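Local coordinates for protein aminofutalosine deaminase (Helicobacter pylori, PDB 7LKK) that deaminates aminofutalosine in the menaquinone pathway, with a metal ion held in an amidohydrolase barrel, at residues A74-H79 / H367-L372; L151-F156 / Q185-A190; F390-K395 / L407-V412. One frame throughout, in Å; residues are numbered along the deposited sequence.

Contact 1: residues A74-H79 / H367-L372; sequences AFINAH and HGAKAL. With FE (Fe (III) ion), chain E.
A buried, wholly apolar contact joins strand 69-80 of the barrel to the short helix 366-371, which packs against the Ile76 and Ala78 side chains inside the barrel, toward the end away from the iron. No hydrogen bond crosses it. Ile76 lies along the helix: chi1 of -69° sets CG1 anti to the carbonyl carbon and so CG2 anti to the backbone N; CG2 rests on Gly368, 3.6 Å from Gly368 C, while CD1 reaches Ala369 CB at 3.9 Å. With no side chain on Gly368, strand and helix come close, Ile76 CA lying 5.4 Å from Gly368 CA. Leu372 spreads its two methyls along the strand, CD2 to Ile76 CG2 at 3.8 Å and CD1 to Ala78 CB at 3.6 Å. The His-X-His metal motif of the amidohydrolase TIM barrel, His79 and His81, lies at the C-terminal end of this strand. His79, CG anti to the backbone N (chi1 -173°), turns its ring away from the helix and binds the iron through NE2 at 2.1 Å; His81, His221 and Asp328 are further protein ligands. Asn77 also faces away, its ND2 hydrogen-bonded to Gln125 and Thr327. Ala371 and Leu372 pack on Leu272 of strand 269-275.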
loop_
_atom_site.group_PDB
_atom_site.type_symbol
_atom_site.label_atom_id
_atom_site.label_comp_id
_atom_site.label_asym_id
_atom_site.label_seq_id
_atom_site.Cartn_x
_atom_site.Cartn_y
_atom_site.Cartn_z
ATOM N N ALA A 74 -3.658 -22.268 -0.977
ATOM C CA ALA A 74 -3.794 -21.317 -2.070
ATOM C C ALA A 74 -4.867 -20.288 -1.735
ATOM O O ALA A 74 -5.851 -20.580 -1.049
ATOM C CB ALA A 74 -4.137 -22.037 -3.375
ATOM N N PHE A 75 -4.666 -19.066 -2.218
ATOM C CA PHE A 75 -5.581 -17.986 -1.893
ATOM C C PHE A 75 -6.888 -18.129 -2.665
ATOM O O PHE A 75 -6.967 -18.805 -3.694
ATOM C CB PHE A 75 -4.955 -16.630 -2.213
ATOM C CG PHE A 75 -3.824 -16.252 -1.303
ATOM C CD1 PHE A 75 -3.943 -16.388 0.069
ATOM C CD2 PHE A 75 -2.642 -15.753 -1.824
ATOM C CE1 PHE A 75 -2.901 -16.038 0.907
ATOM C CE2 PHE A 75 -1.596 -15.399 -0.994
ATOM C CZ PHE A 75 -1.726 -15.544 0.374
ATOM N N ILE A 76 -7.921 -17.477 -2.145
ATOM C CA ILE A 76 -9.192 -17.312 -2.837
ATOM C C ILE A 76 -9.414 -15.818 -3.026
ATOM O O ILE A 76 -9.389 -15.054 -2.052
ATOM C CB ILE A 76 -10.359 -17.949 -2.067
ATOM C CG1 ILE A 76 -10.238 -19.476 -2.067
ATOM C CG2 ILE A 76 -11.689 -17.527 -2.678
ATOM C CD1 ILE A 76 -9.485 -20.036 -0.880
ATOM N N ASN A 77 -9.608 -15.399 -4.273
ATOM C CA ASN A 77 -9.903 -14.008 -4.616
ATOM C C ASN A 77 -11.372 -13.970 -5.026
ATOM O O ASN A 77 -11.712 -14.269 -6.173
ATOM C CB ASN A 77 -8.981 -13.506 -5.725
ATOM C CG ASN A 77 -9.110 -12.011 -5.960
ATOM O OD1 ASN A 77 -9.808 -11.313 -5.224
ATOM N ND2 ASN A 77 -8.435 -11.513 -6.990
ATOM N N ALA A 78 -12.239 -13.598 -4.084
ATOM C CA ALA A 78 -13.673 -13.836 -4.213
ATOM C C ALA A 78 -14.399 -12.820 -5.083
ATOM O O ALA A 78 -15.600 -12.995 -5.318
ATOM C CB ALA A 78 -14.323 -13.863 -2.827
ATOM N N HIS A 79 -13.726 -11.772 -5.559
ATOM C CA HIS A 79 -14.408 -10.722 -6.313
ATOM C C HIS A 79 -13.407 -10.030 -7.229
ATOM O O HIS A 79 -12.567 -9.257 -6.758
ATOM C CB HIS A 79 -15.065 -9.716 -5.370
ATOM C CG HIS A 79 -15.929 -8.709 -6.065
ATOM N ND1 HIS A 79 -17.235 -8.969 -6.419
ATOM C CD2 HIS A 79 -15.674 -7.441 -6.468
ATOM C CE1 HIS A 79 -17.749 -7.905 -7.010
ATOM N NE2 HIS A 79 -16.822 -6.965 -7.052
ATOM N N HIS A 367 -12.076 -17.790 4.681
ATOM C CA HIS A 367 -13.321 -17.040 4.549
ATOM C C HIS A 367 -13.768 -16.959 3.095
ATOM O O HIS A 367 -14.956 -17.121 2.796
ATOM C CB HIS A 367 -13.160 -15.641 5.148
ATOM C CG HIS A 367 -12.977 -15.641 6.634
ATOM N ND1 HIS A 367 -12.919 -14.481 7.377
ATOM C CD2 HIS A 367 -12.830 -16.659 7.515
ATOM C CE1 HIS A 367 -12.748 -14.786 8.652
ATOM N NE2 HIS A 367 -12.692 -16.101 8.762
ATOM N N GLY A 368 -12.833 -16.704 2.177
ATOM C CA GLY A 368 -13.185 -16.677 0.767
ATOM C C GLY A 368 -13.643 -18.029 0.257
ATOM O O GLY A 368 -14.541 -18.115 -0.584
ATOM N N ALA A 369 -13.028 -19.104 0.757
ATOM C CA ALA A 369 -13.474 -20.446 0.396
ATOM C C ALA A 369 -14.911 -20.682 0.842
ATOM O O ALA A 369 -15.711 -21.260 0.098
ATOM C CB ALA A 369 -12.545 -21.494 1.010
ATOM N N LYS A 370 -15.254 -20.244 2.056
ATOM C CA LYS A 370 -16.627 -20.377 2.532
ATOM C C LYS A 370 -17.585 -19.529 1.705
ATOM O O LYS A 370 -18.713 -19.951 1.424
ATOM C CB LYS A 370 -16.709 -19.988 4.006
ATOM C CG LYS A 370 -16.205 -21.057 4.968
ATOM C CD LYS A 370 -16.675 -22.450 4.569
ATOM C CE LYS A 370 -15.512 -23.335 4.137
ATOM N NZ LYS A 370 -15.790 -24.777 4.388
ATOM N N ALA A 371 -17.153 -18.334 1.303
ATOM C CA ALA A 371 -18.012 -17.477 0.497
ATOM C C ALA A 371 -18.322 -18.112 -0.854
ATOM O O ALA A 371 -19.450 -18.019 -1.347
ATOM C CB ALA A 371 -17.363 -16.105 0.311
ATOM N N LEU A 372 -17.338 -18.756 -1.468
ATOM C CA LEU A 372 -17.520 -19.365 -2.776
ATOM C C LEU A 372 -17.979 -20.823 -2.697
ATOM O O LEU A 372 -18.071 -21.485 -3.733
ATOM C CB LEU A 372 -16.217 -19.255 -3.586
ATOM C CG LEU A 372 -16.028 -17.992 -4.454
ATOM C CD1 LEU A 372 -16.421 -16.695 -3.744
ATOM C CD2 LEU A 372 -14.613 -17.885 -5.000
HETATM FE FE FE E . -16.915 -5.295 -8.269
#

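Contact 2: residues L151-F156 / Q185-A190; sequences LNAVVF and QKLKAA
Leu187 CD1 forms the apolar centre on one face of the strand pair. With CG anti to the backbone N (chi1 -177°), the side chain leans across to the neighbouring strand, setting CD1 3.7 Å from Ala153 CB and 3.6 Å from Val155 CG2. Helix 143-147 packs on Leu187 and Val155, and helix 166-180 on Val155 and Ala189, so this face is the outside of the barrel. On the face bearing Val154, Phe156, Lys188 and Ala190, the Ala190 methyl sits over the Phe156 ring in a CH-pi contact displaced toward the rim, with CB 3.4 Å from CD2 of that ring. Val154 and Lys188 run side by side, Val154 CG2 touching Lys188 CE at 3.6 Å; the lysine bends at chi3, and its NZ makes a probable hydrogen bond to Leu372 O. Between the faces, four backbone bonds of 2.8 to 3.0 Å join the strands: Ala153 N to Lys186 O, Lys188 N to Ala153 O, Val155 N to Lys188 O and Ala190 N to Val155 O. The first three lie nearly along their C=O axes; the last is the most bent, 142° at the hydrogen, its donor above the carbonyl plane. At the solvent edge the Lys186 chain folds past Leu151 O. Parallel neighbours inclined by 20° and linked through helix 166-180 make a beta-alpha-beta unit, the repeating element of the TIM barrel.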
loop_
_atom_site.group_PDB
_atom_site.type_symbol
_atom_site.label_atom_id
_atom_site.label_comp_id
_atom_site.label_asym_id
_atom_site.label_seq_id
_atom_site.Cartn_x
_atom_site.Cartn_y
_atom_site.Cartn_z
ATOM N N LEU A 151 -6.960 -22.347 -12.746
ATOM C CA LEU A 151 -7.697 -21.720 -11.659
ATOM C C LEU A 151 -9.052 -22.385 -11.443
ATOM O O LEU A 151 -9.732 -22.775 -12.397
ATOM C CB LEU A 151 -7.905 -20.234 -11.951
ATOM C CG LEU A 151 -6.741 -19.276 -11.707
ATOM C CD1 LEU A 151 -7.038 -17.918 -12.330
ATOM C CD2 LEU A 151 -6.472 -19.137 -10.219
ATOM N N ASN A 152 -9.439 -22.520 -10.176
ATOM C CA ASN A 152 -10.837 -22.770 -9.847
ATOM C C ASN A 152 -11.626 -21.482 -10.049
ATOM O O ASN A 152 -11.240 -20.424 -9.545
ATOM C CB ASN A 152 -10.980 -23.255 -8.406
ATOM C CG ASN A 152 -10.164 -24.499 -8.120
ATOM O OD1 ASN A 152 -10.320 -25.526 -8.781
ATOM N ND2 ASN A 152 -9.287 -24.414 -7.124
ATOM N N ALA A 153 -12.721 -21.561 -10.799
ATOM C CA ALA A 153 -13.465 -20.369 -11.180
ATOM C C ALA A 153 -14.929 -20.506 -10.792
ATOM O O ALA A 153 -15.581 -21.493 -11.149
ATOM C CB ALA A 153 -13.343 -20.102 -12.683
ATOM N N VAL A 154 -15.433 -19.518 -10.059
ATOM C CA VAL A 154 -16.863 -19.318 -9.862
ATOM C C VAL A 154 -17.231 -18.044 -10.611
ATOM O O VAL A 154 -16.903 -16.936 -10.168
ATOM C CB VAL A 154 -17.237 -19.218 -8.379
ATOM C CG1 VAL A 154 -18.732 -18.975 -8.227
ATOM C CG2 VAL A 154 -16.824 -20.482 -7.641
ATOM N N VAL A 155 -17.902 -18.193 -11.748
ATOM C CA VAL A 155 -18.219 -17.059 -12.609
ATOM C C VAL A 155 -19.620 -16.571 -12.259
ATOM O O VAL A 155 -20.607 -17.290 -12.450
ATOM C CB VAL A 155 -18.108 -17.423 -14.094
ATOM C CG1 VAL A 155 -18.673 -16.302 -14.954
ATOM C CG2 VAL A 155 -16.657 -17.690 -14.458
ATOM N N PHE A 156 -19.700 -15.353 -11.733
ATOM C CA PHE A 156 -20.966 -14.701 -11.413
ATOM C C PHE A 156 -21.396 -13.898 -12.634
ATOM O O PHE A 156 -20.848 -12.828 -12.909
ATOM C CB PHE A 156 -20.822 -13.791 -10.196
ATOM C CG PHE A 156 -20.492 -14.509 -8.916
ATOM C CD1 PHE A 156 -19.182 -14.846 -8.611
ATOM C CD2 PHE A 156 -21.486 -14.814 -8.002
ATOM C CE1 PHE A 156 -18.874 -15.495 -7.429
ATOM C CE2 PHE A 156 -21.185 -15.466 -6.817
ATOM C CZ PHE A 156 -19.877 -15.804 -6.530
ATOM N N GLN A 185 -15.560 -29.495 -13.340
ATOM C CA GLN A 185 -14.988 -29.598 -12.003
ATOM C C GLN A 185 -14.235 -28.339 -11.592
ATOM O O GLN A 185 -13.969 -28.154 -10.399
ATOM C CB GLN A 185 -14.058 -30.809 -11.925
ATOM C CG GLN A 185 -14.789 -32.138 -11.910
ATOM C CD GLN A 185 -13.902 -33.291 -12.324
ATOM O OE1 GLN A 185 -12.787 -33.441 -11.824
ATOM N NE2 GLN A 185 -14.391 -34.116 -13.242
ATOM N N LYS A 186 -13.879 -27.477 -12.548
ATOM C CA LYS A 186 -13.158 -26.245 -12.266
ATOM C C LYS A 186 -13.993 -24.987 -12.463
ATOM O O LYS A 186 -13.525 -23.897 -12.116
ATOM C CB LYS A 186 -11.898 -26.148 -13.138
ATOM C CG LYS A 186 -10.820 -27.159 -12.788
ATOM C CD LYS A 186 -9.434 -26.589 -13.035
ATOM C CE LYS A 186 -9.153 -26.453 -14.523
ATOM N NZ LYS A 186 -8.811 -27.764 -15.138
ATOM N N LEU A 187 -15.200 -25.098 -13.014
ATOM C CA LEU A 187 -16.032 -23.936 -13.306
ATOM C C LEU A 187 -17.405 -24.132 -12.686
ATOM O O LEU A 187 -18.115 -25.083 -13.031
ATOM C CB LEU A 187 -16.159 -23.707 -14.816
ATOM C CG LEU A 187 -16.966 -22.464 -15.198
ATOM C CD1 LEU A 187 -16.439 -21.256 -14.450
ATOM C CD2 LEU A 187 -16.942 -22.222 -16.699
ATOM N N LYS A 188 -17.773 -23.234 -11.777
ATOM C CA LYS A 188 -19.106 -23.185 -11.194
ATOM C C LYS A 188 -19.813 -21.930 -11.683
ATOM O O LYS A 188 -19.245 -20.834 -11.633
ATOM C CB LYS A 188 -19.041 -23.200 -9.664
ATOM C CG LYS A 188 -20.382 -22.956 -8.985
ATOM C CD LYS A 188 -20.414 -23.522 -7.571
ATOM C CE LYS A 188 -19.287 -22.958 -6.721
ATOM N NZ LYS A 188 -19.261 -23.550 -5.352
ATOM N N ALA A 189 -21.042 -22.089 -12.160
ATOM C CA ALA A 189 -21.827 -20.962 -12.637
ATOM C C ALA A 189 -22.597 -20.333 -11.484
ATOM O O ALA A 189 -23.180 -21.033 -10.652
ATOM C CB ALA A 189 -22.794 -21.398 -13.739
ATOM N N ALA A 190 -22.598 -19.002 -11.446
ATOM C CA ALA A 190 -23.282 -18.248 -10.407
ATOM C C ALA A 190 -23.876 -16.993 -11.033
ATOM O O ALA A 190 -23.693 -16.724 -12.224
ATOM C CB ALA A 190 -22.333 -17.909 -9.252
#

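Contact 3: residues F390-K395 / L407-V412; sequences FGFNEK and LHAKEV
Leu407, in the last turn of helix 401-408, turns away from the segment 390-395 and packs on Tyr93 of the second subunit. His408 follows with its CB pointing at the Phe392 ring, CB 3.8 Å from Phe392 CE1, while the peptide link to Ala409 meets that ring at its edge, His408 C and Ala409 N both near the ring plane. The His408 side chain also packs on Ile334 of the second subunit, so this end of the contact borders the dimer interface. Ala409, where the chain leaves the helix, touches both aromatic rings with its methyl, CB 3.9 Å from Phe390 CD2 and 4.1 Å from Phe392 CZ; its carbonyl accepts a hydrogen bond from Arg343. The contact belongs to the small beta structure beside the barrel, a companion feature of amidohydrolases: strand 387-391 lies between strands 69-80 and 414-417, antiparallel to both, and the segment 407-412 leads from helix 401-408 back toward the last of these. At Glu411 only the backbone takes part; its carbonyl O comes within 3.4 Å of Phe390 CD2 and receives a water hydrogen bond at 2.6 Å. The same water accepts a hydrogen bond from Gly391 N, at 3.0 Å, bridging the two segments at an exposed edge. Val412 lies over one face of the Phe390 ring. Its CG1 takes the crowded position between backbone N and carbonyl carbon (chi1 80°), which puts CG2 over the ring, 3.6 Å from Phe390 CE1 and 20° off the normal through the centroid. Phe405 meets the Phe390 ring edge-to-face.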
loop_
_atom_site.group_PDB
_atom_site.type_symbol
_atom_site.label_atom_id
_atom_site.label_comp_id
_atom_site.label_asym_id
_atom_site.label_seq_id
_atom_site.Cartn_x
_atom_site.Cartn_y
_atom_site.Cartn_z
ATOM N N PHE A 390 5.868 -20.345 -0.371
ATOM C CA PHE A 390 6.589 -19.092 -0.565
ATOM C C PHE A 390 7.936 -19.186 0.136
ATOM O O PHE A 390 7.994 -19.495 1.329
ATOM C CB PHE A 390 5.802 -17.899 -0.009
ATOM C CG PHE A 390 4.598 -17.520 -0.830
ATOM C CD1 PHE A 390 3.396 -18.192 -0.677
ATOM C CD2 PHE A 390 4.666 -16.477 -1.739
ATOM C CE1 PHE A 390 2.286 -17.840 -1.426
ATOM C CE2 PHE A 390 3.561 -16.117 -2.491
ATOM C CZ PHE A 390 2.369 -16.800 -2.333
ATOM N N GLY A 391 9.010 -18.898 -0.594
ATOM C CA GLY A 391 10.361 -19.005 -0.064
ATOM C C GLY A 391 10.896 -17.656 0.377
ATOM O O GLY A 391 10.625 -16.629 -0.248
ATOM N N PHE A 392 11.665 -17.668 1.466
ATOM C CA PHE A 392 12.250 -16.463 2.031
ATOM C C PHE A 392 13.711 -16.720 2.378
ATOM O O PHE A 392 14.213 -17.842 2.267
ATOM C CB PHE A 392 11.472 -15.994 3.269
ATOM C CG PHE A 392 10.016 -15.727 3.002
ATOM C CD1 PHE A 392 9.614 -14.540 2.411
ATOM C CD2 PHE A 392 9.053 -16.665 3.334
ATOM C CE1 PHE A 392 8.278 -14.292 2.160
ATOM C CE2 PHE A 392 7.713 -16.423 3.085
ATOM C CZ PHE A 392 7.326 -15.234 2.498
ATOM N N ASN A 393 14.398 -15.660 2.803
ATOM C CA ASN A 393 15.808 -15.727 3.163
ATOM C C ASN A 393 16.037 -15.926 4.656
ATOM O O ASN A 393 17.192 -16.019 5.086
ATOM C CB ASN A 393 16.533 -14.460 2.697
ATOM C CG ASN A 393 16.277 -14.145 1.236
ATOM O OD1 ASN A 393 16.542 -14.964 0.356
ATOM N ND2 ASN A 393 15.766 -12.948 0.970
ATOM N N GLU A 394 14.975 -15.985 5.454
ATOM C CA GLU A 394 15.098 -16.169 6.891
ATOM C C GLU A 394 13.865 -16.906 7.392
ATOM O O GLU A 394 12.860 -17.026 6.688
ATOM C CB GLU A 394 15.268 -14.830 7.617
ATOM N N LYS A 395 13.956 -17.408 8.619
ATOM C CA LYS A 395 12.844 -18.081 9.275
ATOM C C LYS A 395 12.183 -17.098 10.234
ATOM O O LYS A 395 12.847 -16.553 11.123
ATOM C CB LYS A 395 13.318 -19.330 10.020
ATOM C CG LYS A 395 12.193 -20.232 10.508
ATOM C CD LYS A 395 12.717 -21.348 11.407
ATOM C CE LYS A 395 13.780 -22.182 10.705
ATOM N NZ LYS A 395 14.187 -23.364 11.518
ATOM N N LEU A 407 3.989 -9.168 4.621
ATOM C CA LEU A 407 4.822 -8.035 4.235
ATOM C C LEU A 407 5.789 -8.398 3.114
ATOM O O LEU A 407 6.060 -7.572 2.236
ATOM C CB LEU A 407 5.591 -7.510 5.448
ATOM C CG LEU A 407 4.769 -6.803 6.526
ATOM C CD1 LEU A 407 5.659 -6.396 7.692
ATOM C CD2 LEU A 407 4.048 -5.594 5.953
ATOM N N HIS A 408 6.318 -9.625 3.119
ATOM C CA HIS A 408 7.407 -9.979 2.224
ATOM C C HIS A 408 7.018 -10.908 1.080
ATOM O O HIS A 408 7.780 -11.010 0.114
ATOM C CB HIS A 408 8.557 -10.614 3.021
ATOM C CG HIS A 408 9.113 -9.718 4.084
ATOM N ND1 HIS A 408 9.746 -8.528 3.797
ATOM C CD2 HIS A 408 9.116 -9.829 5.434
ATOM C CE1 HIS A 408 10.121 -7.947 4.924
ATOM N NE2 HIS A 408 9.752 -8.718 5.932
ATOM N N ALA A 409 5.867 -11.575 1.151
ATOM C CA ALA A 409 5.472 -12.488 0.082
ATOM C C ALA A 409 5.131 -11.706 -1.183
ATOM O O ALA A 409 4.279 -10.813 -1.162
ATOM C CB ALA A 409 4.281 -13.339 0.514
ATOM N N LYS A 410 5.801 -12.039 -2.284
ATOM C CA LYS A 410 5.546 -11.404 -3.569
ATOM C C LYS A 410 5.163 -12.405 -4.646
ATOM O O LYS A 410 4.112 -12.253 -5.280
ATOM C CB LYS A 410 6.769 -10.579 -4.002
ATOM C CG LYS A 410 6.703 -9.133 -3.528
ATOM C CD LYS A 410 8.011 -8.668 -2.909
ATOM C CE LYS A 410 9.075 -8.430 -3.963
ATOM N NZ LYS A 410 10.341 -7.928 -3.360
ATOM N N GLU A 411 5.980 -13.433 -4.873
ATOM C CA GLU A 411 5.701 -14.443 -5.885
ATOM C C GLU A 411 5.808 -15.827 -5.263
ATOM O O GLU A 411 6.699 -16.085 -4.450
ATOM C CB GLU A 411 6.664 -14.330 -7.074
ATOM C CG GLU A 411 6.417 -15.360 -8.169
ATOM C CD GLU A 411 6.974 -14.933 -9.515
ATOM O OE1 GLU A 411 6.931 -13.721 -9.819
ATOM O OE2 GLU A 411 7.452 -15.807 -10.268
ATOM N N VAL A 412 4.896 -16.717 -5.655
ATOM C CA VAL A 412 4.877 -18.059 -5.092
ATOM C C VAL A 412 6.022 -18.883 -5.672
ATOM O O VAL A 412 6.426 -18.711 -6.832
ATOM C CB VAL A 412 3.509 -18.725 -5.337
ATOM C CG1 VAL A 412 3.405 -19.277 -6.755
ATOM C CG2 VAL A 412 3.250 -19.808 -4.305
HETATM O O HOH W 1 8.514 -17.448 -3.158
#

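In the fold
Contacts 1 and 2 lie in the barrel, centres about 12 Å apart, and meet directly: Lys188 NZ probably hydrogen-bonds Leu372 O at 2.9 Å, and Leu372 CG packs on Val154 CG2 at 4.1 Å. Leu372 of contact 1 thus reaches the face of the strand pair that bears Val154 and Lys188. Both lie near the active site by different measures: contact 1 supplies His79 to the iron and inhibitor pocket, while the Phe156 side chain of contact 2 lies about 7 Å from that of His79 and about 10 Å from the iron. Contact 3 sits apart from the catalytic centre, its centre about 22 Å from that of contact 1 and 29 Å from that of contact 2, yet its strand 387-391 pairs with the metal-bearing strand 69-80.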